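Local coordinates for protein uncharacterized peptidase Lmo0363 (Listeria monocytogenes, PDB 3L4E) that probably acts as a serine-type peptidase of the S51 family, the group that includes peptidase E, at residues T126-A131 with A150-D155; M2-L7 with F194-E199; I33-T38 with T90-Q95. All blocks are in the same frame, centred on the assembly; numbering follows the deposited sequence. Where two conformers were deposited one is given.

Contact 1 (T126-A131 with A150-D155)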
ATOM      1  N   THR A 126      -5.121  -0.507   4.294  1.00 14.71           N
ATOM      2  CA  THR A 126      -6.209   0.474   4.220  1.00 15.72           C
ATOM      3  C   THR A 126      -7.525  -0.086   4.771  1.00 21.38           C
ATOM      4  O   THR A 126      -8.449   0.669   5.054  1.00 22.65           O
ATOM      5  CB  THR A 126      -6.466   0.996   2.788  1.00 16.46           C
ATOM      6  OG1 THR A 126      -6.965  -0.066   1.964  1.00 18.72           O
ATOM      7  CG2 THR A 126      -5.204   1.577   2.172  1.00 15.78           C
ATOM      8  N   SER A 127      -7.598  -1.407   4.925  1.00 19.01           N
ATOM      9  CA  SER A 127      -8.797  -2.072   5.439  1.00 21.69           C
ATOM     10  C   SER A 127      -8.988  -1.848   6.935  1.00 21.67           C
ATOM     11  O   SER A 127      -8.103  -1.330   7.614  1.00 20.49           O
ATOM     12  CB  SER A 127      -8.707  -3.572   5.177  1.00 23.10           C
ATOM     13  OG  SER A 127      -7.747  -4.173   6.034  1.00 23.58           O
ATOM     14  N   PRO A 128     -10.153  -2.245   7.459  1.00 24.95           N
ATOM     15  CA  PRO A 128     -10.364  -2.122   8.909  1.00 27.05           C
ATOM     16  C   PRO A 128      -9.433  -3.012   9.732  1.00 25.50           C
ATOM     17  O   PRO A 128      -9.053  -2.629  10.832  1.00 25.99           O
ATOM     18  CB  PRO A 128     -11.816  -2.584   9.088  1.00 27.06           C
ATOM     19  CG  PRO A 128     -12.456  -2.355   7.741  1.00 29.06           C
ATOM     20  CD  PRO A 128     -11.379  -2.656   6.748  1.00 30.52           C
ATOM     21  N   ASN A 129      -9.075  -4.182   9.213  1.00 23.77           N
ATOM     22  CA  ASN A 129      -8.351  -5.181  10.000  1.00 25.57           C
ATOM     23  C   ASN A 129      -7.691  -6.193   9.068  1.00 27.21           C
ATOM     24  O   ASN A 129      -8.330  -6.689   8.137  1.00 30.37           O
ATOM     25  CB  ASN A 129      -9.318  -5.874  10.978  1.00 32.06           C
ATOM     26  CG  ASN A 129      -8.669  -7.011  11.747  1.00 30.55           C
ATOM     27  OD1 ASN A 129      -8.429  -8.086  11.198  1.00 32.95           O
ATOM     28  ND2 ASN A 129      -8.396  -6.785  13.030  1.00 32.96           N
ATOM     29  N   ILE A 130      -6.418  -6.494   9.302  1.00 22.70           N
ATOM     30  CA  ILE A 130      -5.653  -7.293   8.341  1.00 23.93           C
ATOM     31  C   ILE A 130      -5.587  -8.789   8.657  1.00 29.51           C
ATOM     32  O   ILE A 130      -4.820  -9.518   8.035  1.00 27.95           O
ATOM     33  CB  ILE A 130      -4.218  -6.751   8.148  1.00 20.50           C
ATOM     34  CG1 ILE A 130      -3.403  -6.884   9.444  1.00 20.76           C
ATOM     35  CG2 ILE A 130      -4.265  -5.302   7.705  1.00 19.15           C
ATOM     36  CD1 ILE A 130      -1.918  -6.580   9.268  1.00 18.22           C
ATOM     37  N   ALA A 131      -6.388  -9.251   9.610  1.00 30.36           N
ATOM     38  CA  ALA A 131      -6.359 -10.662   9.969  1.00 32.23           C
ATOM     39  C   ALA A 131      -6.557 -11.565   8.753  1.00 33.14           C
ATOM     40  O   ALA A 131      -5.937 -12.623   8.652  1.00 33.33           O
ATOM     41  CB  ALA A 131      -7.396 -10.972  11.053  1.00 35.88           C
ATOM     42  N   ALA A 150      -6.288  -1.903  11.359  1.00 19.64           N
ATOM     43  CA  ALA A 150      -5.407  -1.148  10.470  1.00 16.99           C
ATOM     44  C   ALA A 150      -5.881   0.296  10.245  1.00 18.10           C
ATOM     45  O   ALA A 150      -6.508   0.888  11.133  1.00 22.23           O
ATOM     46  CB  ALA A 150      -5.237  -1.889   9.154  1.00 16.72           C
ATOM     47  N   LEU A 151      -5.575   0.868   9.077  1.00 18.42           N
ATOM     48  CA  LEU A 151      -5.867   2.287   8.837  1.00 19.24           C
ATOM     49  C   LEU A 151      -7.362   2.572   8.761  1.00 23.23           C
ATOM     50  O   LEU A 151      -7.805   3.681   9.053  1.00 23.50           O
ATOM     51  CB  LEU A 151      -5.173   2.803   7.569  1.00 18.32           C
ATOM     52  CG  LEU A 151      -3.652   2.684   7.518  1.00 18.13           C
ATOM     53  CD1 LEU A 151      -3.135   3.182   6.167  1.00 18.25           C
ATOM     54  CD2 LEU A 151      -2.999   3.445   8.655  1.00 22.62           C
ATOM     55  N   ASN A 152      -8.134   1.576   8.342  1.00 23.05           N
ATOM     56  CA  ASN A 152      -9.584   1.716   8.328  1.00 27.84           C
ATOM     57  C   ASN A 152     -10.006   2.911   7.473  1.00 26.78           C
ATOM     58  O   ASN A 152     -10.926   3.652   7.823  1.00 31.68           O
ATOM     59  CB  ASN A 152     -10.099   1.870   9.763  1.00 28.85           C
ATOM     60  CG  ASN A 152     -11.593   1.669   9.872  1.00 34.82           C
ATOM     61  OD1 ASN A 152     -12.203   0.983   9.053  1.00 36.07           O
ATOM     62  ND2 ASN A 152     -12.193   2.263  10.895  1.00 38.49           N
ATOM     63  N   LEU A 153      -9.309   3.104   6.356  1.00 25.62           N
ATOM     64  CA  LEU A 153      -9.627   4.177   5.421  1.00 26.36           C
ATOM     65  C   LEU A 153     -10.848   3.846   4.588  1.00 32.07           C
ATOM     66  O   LEU A 153     -11.585   4.735   4.178  1.00 33.70           O
ATOM     67  CB  LEU A 153      -8.447   4.436   4.483  1.00 23.73           C
ATOM     68  CG  LEU A 153      -7.302   5.262   5.053  1.00 24.48           C
ATOM     69  CD1 LEU A 153      -6.005   4.937   4.343  1.00 22.28           C
ATOM     70  CD2 LEU A 153      -7.631   6.743   4.949  1.00 23.84           C
ATOM     71  N   VAL A 154     -11.039   2.561   4.316  1.00 27.03           N
ATOM     72  CA  VAL A 154     -12.184   2.106   3.547  1.00 31.62           C
ATOM     73  C   VAL A 154     -12.858   0.974   4.300  1.00 34.22           C
ATOM     74  O   VAL A 154     -12.235   0.294   5.116  1.00 35.17           O
ATOM     75  CB  VAL A 154     -11.793   1.640   2.129  1.00 27.98           C
ATOM     76  CG1 VAL A 154     -11.325   2.827   1.281  1.00 29.54           C
ATOM     77  CG2 VAL A 154     -10.726   0.560   2.192  1.00 30.04           C
ATOM     78  N   ASP A 155     -14.138   0.775   4.034  1.00 35.59           N
ATOM     79  CA  ASP A 155     -14.877  -0.256   4.740  1.00 37.06           C
ATOM     80  C   ASP A 155     -14.537  -1.631   4.183  1.00 33.77           C
ATOM     81  O   ASP A 155     -14.785  -2.650   4.823  1.00 43.81           O
ATOM     82  CB  ASP A 155     -16.381   0.009   4.656  1.00 41.11           C
ATOM     83  CG  ASP A 155     -16.796   1.268   5.400  1.00 51.60           C
ATOM     84  OD1 ASP A 155     -15.988   1.790   6.200  1.00 52.29           O
ATOM     85  OD2 ASP A 155     -17.938   1.734   5.191  1.00 52.42           O
TER
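Thr-126 and Leu-153 open a run of backbone hydrogen bonds between two irregular loop segments, and the carbonyl of Thr-126 does double duty. Its O takes the N-H of Leu-153 at 2.9 Å, bent to 131° at the hydrogen, and the longer but straighter one of Val-154 (3.3 Å between Val-154 N and Thr-126 O, 164°), the two donors arriving from opposite faces of the carbonyl plane. Farther on, Asn-152 N donates to Ser-127 O and Ala-150 N to Pro-128 O. The bonds pair the segments in opposite order, without forming a regular strand pair.

Side-chain contacts fill in around these bonds. Ala-150 CB points at the other segment and makes an apolar contact with Ile-130 CG2 at 3.8 Å. The Pro-128 ring crosses the Asn-152 side chain at about a right angle, its CB 3.6 Å from Asn-152 OD1, while Val-154 CG2 lies beside Thr-126 OG1, a hydroxyl already bonded to Ala-123 O.

The two segments are the end parts of one long connection from helix 121-124 to strand 157-159, and their bonds close its neck. Leu-151 and Leu-153 rest on helix 102-111, Ile-130 reaches helix 90-100, and Ser-127 and Pro-128 touch Ser-157 of the strand.

Contact 2 (M2-L7 with F194-E199)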
HETATM    1  N   MSE A   2     -10.424  14.507   3.195  0.52 37.76           N
HETATM    2  CA  MSE A   2     -10.169  14.062   1.832  0.52 36.03           C
HETATM    3  C   MSE A   2      -9.596  12.649   1.830  0.52 30.87           C
HETATM    4  O   MSE A   2      -9.018  12.202   2.823  0.52 35.32           O
HETATM    5  CB  MSE A   2      -9.229  15.034   1.123  0.52 41.79           C
HETATM    6  CG  MSE A   2      -9.887  16.354   0.764  0.52 46.07           C
HETATM    7 SE   MSE A   2      -8.597  17.767   0.428  0.63 56.83          SE
HETATM    8  CE  MSE A   2      -8.179  18.243   2.270  0.52 57.31           C
ATOM      9  N   LYS A   3      -9.771  11.946   0.717  1.00 29.99           N
ATOM     10  CA  LYS A   3      -9.311  10.571   0.611  1.00 29.48           C
ATOM     11  C   LYS A   3      -8.965  10.229  -0.838  1.00 28.42           C
ATOM     12  O   LYS A   3      -9.833   9.867  -1.634  1.00 34.30           O
ATOM     13  CB  LYS A   3     -10.367   9.607   1.150  1.00 28.81           C
ATOM     14  CG  LYS A   3      -9.829   8.221   1.460  1.00 33.79           C
ATOM     15  CD  LYS A   3     -10.954   7.207   1.597  1.00 34.61           C
ATOM     16  CE  LYS A   3     -11.923   7.569   2.694  1.00 38.65           C
ATOM     17  NZ  LYS A   3     -13.076   6.633   2.667  1.00 38.70           N
ATOM     18  N   ASN A   4      -7.687  10.359  -1.168  1.00 21.64           N
ATOM     19  CA  ASN A   4      -7.188  10.071  -2.507  1.00 19.07           C
ATOM     20  C   ASN A   4      -6.247   8.879  -2.431  1.00 16.06           C
ATOM     21  O   ASN A   4      -5.131   9.002  -1.928  1.00 17.95           O
ATOM     22  CB  ASN A   4      -6.446  11.287  -3.061  1.00 21.16           C
ATOM     23  CG  ASN A   4      -7.334  12.508  -3.176  1.00 25.36           C
ATOM     24  OD1 ASN A   4      -8.123  12.623  -4.104  1.00 26.66           O
ATOM     25  ND2 ASN A   4      -7.216  13.421  -2.222  1.00 25.72           N
ATOM     26  N   LEU A   5      -6.705   7.724  -2.911  1.00 14.54           N
ATOM     27  CA  LEU A   5      -5.949   6.487  -2.804  1.00 14.76           C
ATOM     28  C   LEU A   5      -5.902   5.785  -4.144  1.00 13.89           C
ATOM     29  O   LEU A   5      -6.888   5.784  -4.883  1.00 14.38           O
ATOM     30  CB  LEU A   5      -6.597   5.536  -1.794  1.00 16.07           C
ATOM     31  CG  LEU A   5      -7.198   6.099  -0.504  1.00 16.93           C
ATOM     32  CD1 LEU A   5      -7.897   4.982   0.276  1.00 19.00           C
ATOM     33  CD2 LEU A   5      -6.131   6.766   0.337  1.00 16.70           C
ATOM     34  N   PHE A   6      -4.761   5.173  -4.441  1.00 10.97           N
ATOM     35  CA  PHE A   6      -4.618   4.304  -5.604  1.00 10.42           C
ATOM     36  C   PHE A   6      -4.125   2.971  -5.071  1.00 12.29           C
ATOM     37  O   PHE A   6      -3.017   2.900  -4.545  1.00 11.18           O
ATOM     38  CB  PHE A   6      -3.593   4.918  -6.562  1.00 12.16           C
ATOM     39  CG  PHE A   6      -3.333   4.110  -7.802  1.00 11.52           C
ATOM     40  CD1 PHE A   6      -4.072   4.336  -8.960  1.00 12.31           C
ATOM     41  CD2 PHE A   6      -2.340   3.139  -7.824  1.00 11.79           C
ATOM     42  CE1 PHE A   6      -3.822   3.614 -10.120  1.00 14.19           C
ATOM     43  CE2 PHE A   6      -2.088   2.404  -8.987  1.00 13.16           C
ATOM     44  CZ  PHE A   6      -2.829   2.644 -10.130  1.00 12.49           C
ATOM     45  N   LEU A   7      -4.956   1.930  -5.166  1.00 12.66           N
ATOM     46  CA  LEU A   7      -4.605   0.624  -4.606  1.00 13.30           C
ATOM     47  C   LEU A   7      -4.321  -0.380  -5.720  1.00 12.64           C
ATOM     48  O   LEU A   7      -5.028  -0.420  -6.722  1.00 15.30           O
ATOM     49  CB  LEU A   7      -5.718   0.108  -3.681  1.00 14.20           C
ATOM     50  CG  LEU A   7      -6.193   1.088  -2.607  1.00 13.65           C
ATOM     51  CD1 LEU A   7      -7.287   0.466  -1.710  1.00 16.48           C
ATOM     52  CD2 LEU A   7      -5.011   1.554  -1.768  1.00 16.62           C
ATOM     53  N   PHE A 194      -9.258   3.009  -7.952  1.00 16.74           N
ATOM     54  CA  PHE A 194      -9.177   4.462  -7.916  1.00 15.75           C
ATOM     55  C   PHE A 194     -10.119   4.934  -6.823  1.00 15.77           C
ATOM     56  O   PHE A 194     -11.330   4.665  -6.882  1.00 19.51           O
ATOM     57  CB  PHE A 194      -9.706   5.081  -9.217  1.00 16.22           C
ATOM     58  CG  PHE A 194      -8.854   4.843 -10.446  1.00 19.06           C
ATOM     59  CD1 PHE A 194      -7.794   3.960 -10.455  1.00 21.34           C
ATOM     60  CD2 PHE A 194      -9.161   5.517 -11.622  1.00 24.22           C
ATOM     61  CE1 PHE A 194      -7.045   3.770 -11.613  1.00 23.21           C
ATOM     62  CE2 PHE A 194      -8.419   5.327 -12.768  1.00 28.69           C
ATOM     63  CZ  PHE A 194      -7.359   4.453 -12.759  1.00 21.60           C
ATOM     64  N   ILE A 195      -9.588   5.649  -5.842  1.00 18.35           N
ATOM     65  CA  ILE A 195     -10.422   6.189  -4.777  1.00 21.33           C
ATOM     66  C   ILE A 195     -10.256   7.700  -4.649  1.00 20.62           C
ATOM     67  O   ILE A 195      -9.166   8.200  -4.359  1.00 19.48           O
ATOM     68  CB  ILE A 195     -10.141   5.500  -3.427  1.00 24.42           C
ATOM     69  CG1 ILE A 195     -10.487   4.014  -3.530  1.00 24.25           C
ATOM     70  CG2 ILE A 195     -10.952   6.168  -2.316  1.00 22.99           C
ATOM     71  CD1 ILE A 195      -9.825   3.135  -2.505  1.00 31.70           C
ATOM     72  N   ARG A 196     -11.350   8.411  -4.897  1.00 21.70           N
ATOM     73  CA  ARG A 196     -11.423   9.855  -4.732  1.00 22.93           C
ATOM     74  C   ARG A 196     -12.638  10.163  -3.863  1.00 22.20           C
ATOM     75  O   ARG A 196     -13.770  10.231  -4.351  1.00 24.78           O
ATOM     76  CB  ARG A 196     -11.556  10.552  -6.089  1.00 24.84           C
ATOM     77  CG  ARG A 196     -10.400  10.292  -7.057  1.00 24.00           C
ATOM     78  CD  ARG A 196      -9.236  11.244  -6.808  1.00 23.80           C
ATOM     79  NE  ARG A 196      -8.254  11.239  -7.897  1.00 24.15           N
ATOM     80  CZ  ARG A 196      -6.997  11.651  -7.765  1.00 23.74           C
ATOM     81  NH1 ARG A 196      -6.569  12.098  -6.590  1.00 25.83           N
ATOM     82  NH2 ARG A 196      -6.166  11.618  -8.800  1.00 26.92           N
ATOM     83  N   GLY A 197     -12.403  10.317  -2.568  1.00 25.14           N
ATOM     84  CA  GLY A 197     -13.491  10.476  -1.623  1.00 30.53           C
ATOM     85  C   GLY A 197     -14.369   9.242  -1.593  1.00 32.44           C
ATOM     86  O   GLY A 197     -13.883   8.128  -1.377  1.00 37.56           O
ATOM     87  N   LYS A 198     -15.666   9.441  -1.818  1.00 33.32           N
ATOM     88  CA  LYS A 198     -16.617   8.339  -1.853  1.00 33.33           C
ATOM     89  C   LYS A 198     -16.647   7.645  -3.211  1.00 27.81           C
ATOM     90  O   LYS A 198     -17.324   6.634  -3.373  1.00 31.24           O
ATOM     91  CB  LYS A 198     -18.024   8.824  -1.494  1.00 42.11           C
ATOM     92  CG  LYS A 198     -18.195   9.242  -0.044  1.00 44.44           C
ATOM     93  CD  LYS A 198     -19.638   9.633   0.242  1.00 50.29           C
ATOM     94  CE  LYS A 198     -19.801  10.167   1.657  1.00 56.30           C
ATOM     95  NZ  LYS A 198     -21.223  10.509   1.957  1.00 57.64           N
ATOM     96  N   GLU A 199     -15.917   8.187  -4.185  1.00 28.90           N
ATOM     97  CA  GLU A 199     -15.907   7.619  -5.531  1.00 24.84           C
ATOM     98  C   GLU A 199     -14.856   6.514  -5.610  1.00 24.96           C
ATOM     99  O   GLU A 199     -13.659   6.785  -5.586  1.00 27.79           O
ATOM    100  CB  GLU A 199     -15.669   8.712  -6.590  1.00 25.77           C
ATOM    101  CG  GLU A 199     -16.741   9.807  -6.572  1.00 31.33           C
ATOM    102  CD  GLU A 199     -16.638  10.839  -7.698  1.00 36.48           C
ATOM    103  OE1 GLU A 199     -15.531  11.093  -8.230  1.00 29.76           O
ATOM    104  OE2 GLU A 199     -17.692  11.424  -8.036  1.00 34.09           O
TER
HETATM  105  O   HOH W   1     -14.382   5.555  -0.038  1.00 39.21           O
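Phe-6 and Phe-194 lie side by side on one face of an antiparallel strand pair, their side chains pointing the same way. The rings approach obliquely, with planes 33° apart and centroids 5.8 Å from each other, and meet through their CE1 corners, Phe-6 CE1 to Phe-194 CE1 at 3.6 Å. Phe-18 adds an edge-to-face partner to Phe-6, and Phe-21 meets the ring of Phe-194.

On the same face, Asn-4 faces Arg-196 across another non-hydrogen-bonded pair. A bend at chi2 turns the arginine CD back toward the amide, and NH1 donates a nearly straight bond to Asn-4 OD1 (3.0 Å, 164°). The oxygen lies close to the guanidinium plane, whereas NH1 stands above the plane of the amide carbonyl; amide and guanidinium are 68° apart. The other terminal nitrogen, NH2, turns to Glu-22 in a salt bridge and to Phe-21 O, so the guanidinium is gripped from both ends.

On the other face Leu-5 and Ile-195 pack together. Ile-195 CD1 touches two leucine methyls, 3.9 Å from Leu-5 CD1 and 3.8 Å from Leu-7 CD1, and its other branch, CG2, meets Lys-3 CD at 4.0 Å. The ammonium of Lys-3 donates to Leu-153 O and to a water that bridges to Gly-197 O.

Leu-5 and Ile-195 form the hydrogen-bonded pair, joined by two backbone bonds, and Gly-197 N donates to Lys-3 O. Gly-197 belongs to the type II' turn that joins strands 191-196 and 199-204 in a hairpin. Strand 4-8, parallel to strand 115-119 on its other side, is therefore where the mixed sheet of this S51-family fold passes from parallel to antiparallel.

Contact 3 (I33-T38 with T90-Q95)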
ATOM      1  N   ILE A  33       7.935   4.031   0.882  1.00 12.89           N
ATOM      2  CA  ILE A  33       8.084   3.225   2.097  1.00 12.45           C
ATOM      3  C   ILE A  33       8.177   1.732   1.761  1.00 13.20           C
ATOM      4  O   ILE A  33       7.177   1.114   1.412  1.00 13.90           O
ATOM      5  CB  ILE A  33       6.901   3.469   3.057  1.00 13.43           C
ATOM      6  CG1 ILE A  33       6.851   4.949   3.468  1.00 15.93           C
ATOM      7  CG2 ILE A  33       7.003   2.555   4.284  1.00 15.17           C
ATOM      8  CD1 ILE A  33       5.556   5.341   4.163  1.00 16.59           C
ATOM      9  N   PRO A  34       9.392   1.164   1.819  1.00 14.96           N
ATOM     10  CA  PRO A  34       9.605  -0.243   1.456  1.00 16.03           C
ATOM     11  C   PRO A  34       9.631  -1.172   2.675  1.00 15.69           C
ATOM     12  O   PRO A  34      10.007  -2.338   2.558  1.00 16.42           O
ATOM     13  CB  PRO A  34      10.989  -0.208   0.806  1.00 18.31           C
ATOM     14  CG  PRO A  34      11.712   0.840   1.609  1.00 18.13           C
ATOM     15  CD  PRO A  34      10.671   1.885   1.981  1.00 15.36           C
ATOM     16  N   THR A  35       9.225  -0.656   3.828  1.00 13.81           N
ATOM     17  CA  THR A  35       9.300  -1.391   5.095  1.00 15.53           C
ATOM     18  C   THR A  35       8.734  -2.817   5.060  1.00 15.06           C
ATOM     19  O   THR A  35       9.326  -3.738   5.622  1.00 17.08           O
ATOM     20  CB  THR A  35       8.606  -0.590   6.201  1.00 16.04           C
ATOM     21  OG1 THR A  35       9.200   0.717   6.263  1.00 17.53           O
ATOM     22  CG2 THR A  35       8.728  -1.287   7.559  1.00 18.54           C
ATOM     23  N   ALA A  36       7.587  -3.007   4.420  1.00 14.74           N
ATOM     24  CA  ALA A  36       6.967  -4.332   4.388  1.00 15.02           C
ATOM     25  C   ALA A  36       7.907  -5.355   3.755  1.00 15.29           C
ATOM     26  O   ALA A  36       7.929  -6.532   4.131  1.00 17.55           O
ATOM     27  CB  ALA A  36       5.645  -4.279   3.621  1.00 15.98           C
ATOM     28  N   SER A  37       8.691  -4.894   2.785  1.00 16.72           N
ATOM     29  CA  SER A  37       9.545  -5.785   2.007  1.00 16.96           C
ATOM     30  C   SER A  37      10.829  -6.186   2.725  1.00 16.35           C
ATOM     31  O   SER A  37      11.522  -7.112   2.290  1.00 18.19           O
ATOM     32  CB  SER A  37       9.915  -5.133   0.675  1.00 17.07           C
ATOM     33  OG  SER A  37      10.936  -4.158   0.863  1.00 19.15           O
ATOM     34  N   THR A  38      11.165  -5.493   3.805  1.00 16.58           N
ATOM     35  CA  THR A  38      12.481  -5.678   4.425  1.00 18.92           C
ATOM     36  C   THR A  38      12.638  -7.003   5.171  1.00 22.53           C
ATOM     37  O   THR A  38      13.749  -7.393   5.524  1.00 27.77           O
ATOM     38  CB  THR A  38      12.850  -4.505   5.359  1.00 23.34           C
ATOM     39  OG1 THR A  38      11.922  -4.436   6.452  1.00 24.35           O
ATOM     40  CG2 THR A  38      12.863  -3.178   4.584  1.00 19.19           C
ATOM     41  N   THR A  90       2.519  -7.741   5.361  1.00 14.16           N
ATOM     42  CA  THR A  90       1.562  -6.759   5.867  1.00 13.64           C
ATOM     43  C   THR A  90       1.650  -6.599   7.379  1.00 17.03           C
ATOM     44  O   THR A  90       1.485  -5.499   7.897  1.00 14.95           O
ATOM     45  CB  THR A  90       0.100  -7.106   5.493  1.00 15.78           C
ATOM     46  OG1 THR A  90       0.016  -7.407   4.101  1.00 16.46           O
ATOM     47  CG2 THR A  90      -0.848  -5.935   5.808  1.00 16.47           C
ATOM     48  N   PHE A  91       1.896  -7.697   8.093  1.00 16.65           N
ATOM     49  CA  PHE A  91       1.947  -7.629   9.552  1.00 16.58           C
ATOM     50  C   PHE A  91       3.153  -6.830  10.043  1.00 17.06           C
ATOM     51  O   PHE A  91       3.031  -6.003  10.939  1.00 16.63           O
ATOM     52  CB  PHE A  91       1.881  -9.025  10.170  1.00 18.54           C
ATOM     53  CG  PHE A  91       0.602  -9.734   9.865  1.00 19.05           C
ATOM     54  CD1 PHE A  91      -0.506  -9.577  10.681  1.00 25.04           C
ATOM     55  CD2 PHE A  91       0.493 -10.536   8.736  1.00 22.33           C
ATOM     56  CE1 PHE A  91      -1.695 -10.215  10.382  1.00 27.75           C
ATOM     57  CE2 PHE A  91      -0.690 -11.179   8.437  1.00 23.94           C
ATOM     58  CZ  PHE A  91      -1.784 -11.017   9.257  1.00 29.26           C
ATOM     59  N   PHE A  92       4.308  -7.050   9.432  1.00 18.27           N
ATOM     60  CA  PHE A  92       5.486  -6.279   9.812  1.00 15.46           C
ATOM     61  C   PHE A  92       5.286  -4.795   9.513  1.00 13.07           C
ATOM     62  O   PHE A  92       5.622  -3.932  10.336  1.00 16.76           O
ATOM     63  CB  PHE A  92       6.738  -6.794   9.112  1.00 17.33           C
ATOM     64  CG  PHE A  92       7.982  -6.088   9.539  1.00 18.10           C
ATOM     65  CD1 PHE A  92       8.502  -6.288  10.811  1.00 22.79           C
ATOM     66  CD2 PHE A  92       8.615  -5.196   8.691  1.00 17.96           C
ATOM     67  CE1 PHE A  92       9.640  -5.625  11.222  1.00 25.34           C
ATOM     68  CE2 PHE A  92       9.752  -4.530   9.091  1.00 19.40           C
ATOM     69  CZ  PHE A  92      10.267  -4.741  10.360  1.00 21.47           C
ATOM     70  N   LEU A  93       4.730  -4.502   8.340  1.00 15.12           N
ATOM     71  CA  LEU A  93       4.397  -3.129   7.970  1.00 13.88           C
ATOM     72  C   LEU A  93       3.497  -2.454   9.008  1.00 12.27           C
ATOM     73  O   LEU A  93       3.803  -1.361   9.502  1.00 14.05           O
ATOM     74  CB  LEU A  93       3.741  -3.101   6.589  1.00 13.59           C
ATOM     75  CG  LEU A  93       3.176  -1.766   6.094  1.00 13.83           C
ATOM     76  CD1 LEU A  93       4.260  -0.708   5.920  1.00 15.31           C
ATOM     77  CD2 LEU A  93       2.403  -1.987   4.792  1.00 14.35           C
ATOM     78  N   LEU A  94       2.382  -3.091   9.345  1.00 14.63           N
ATOM     79  CA  LEU A  94       1.446  -2.497  10.300  1.00 16.28           C
ATOM     80  C   LEU A  94       2.102  -2.355  11.671  1.00 15.94           C
ATOM     81  O   LEU A  94       1.922  -1.351  12.361  1.00 15.13           O
ATOM     82  CB  LEU A  94       0.173  -3.338  10.406  1.00 15.65           C
ATOM     83  CG  LEU A  94      -0.933  -2.755  11.287  1.00 16.85           C
ATOM     84  CD1 LEU A  94      -1.340  -1.374  10.803  1.00 19.02           C
ATOM     85  CD2 LEU A  94      -2.144  -3.704  11.336  1.00 18.98           C
ATOM     86  N   GLN A  95       2.873  -3.365  12.053  1.00 16.35           N
ATOM     87  CA  GLN A  95       3.597  -3.330  13.314  1.00 15.56           C
ATOM     88  C   GLN A  95       4.477  -2.091  13.427  1.00 17.02           C
ATOM     89  O   GLN A  95       4.454  -1.395  14.436  1.00 17.36           O
ATOM     90  CB  GLN A  95       4.445  -4.590  13.474  1.00 16.67           C
ATOM     91  CG  GLN A  95       5.303  -4.590  14.715  1.00 18.18           C
ATOM     92  CD  GLN A  95       6.102  -5.855  14.817  1.00 21.07           C
ATOM     93  OE1 GLN A  95       5.590  -6.881  15.254  1.00 22.78           O
ATOM     94  NE2 GLN A  95       7.356  -5.807  14.372  1.00 25.11           N
TER
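Thr-35 brings its CG2 methyl to the Phe-92 ring, 3.7 Å from CE2, the two side chains crossing at about a right angle. With the methyl anti to the backbone N and facing Phe-92, OG1 lies beside the backbone N and bonds Asp-64. The carbonyl of Thr-35 meets the same ring at its edge, in the ring plane, with O 3.5 Å from Phe-92 CD2. That oxygen is also held within its own turn, since it accepts from Thr-38 N and from Thr-38 OG1 (2.8 Å to Thr-35 O). The bond fixes the Thr-38 hydroxyl, which approaches the ring obliquely at 3.4 Å from Phe-92 CE2.

The segments follow neighbouring strands of a sheet flanked by helices: 33-38 leaves the C-terminal end of strand 29-33 in a turn of helical backbone angles, and 90-95 is the first part of helix 90-100, which follows strand 82-85. The contact joins the exits of two adjacent parallel strands, with the side chain of Ala-36 about 8 Å from that of Ser-120, a charge-relay residue by similarity.

Ala-36 CB abuts Leu-93 CB at 3.7 Å. Ala-121 touches both residues, and a backbone bond ties Ala-36 to Asn-89.

How the contacts relate
Contact 3 is mostly buried, whereas contacts 1 and 2 each combine buried residues with more accessible ones. Their chemistry follows their place: backbone bonds dominate between the loops of contact 1, contact 2 couples regular strand pairing with two side-chain faces, and contact 3 relies on packing with no hydrogen bond across it. Contact 1 touches both others. Toward contact 2, Thr-126 OG1 packs on Leu-7 CD1 and Val-154 CG1 on Leu-5 and Ile-195; toward contact 3, Ile-130 lies against Thr-90, Phe-91 and Leu-94. Contacts 2 and 3, about 22 Å apart between centres, do not meet and lie on opposite sides of the chain's centre.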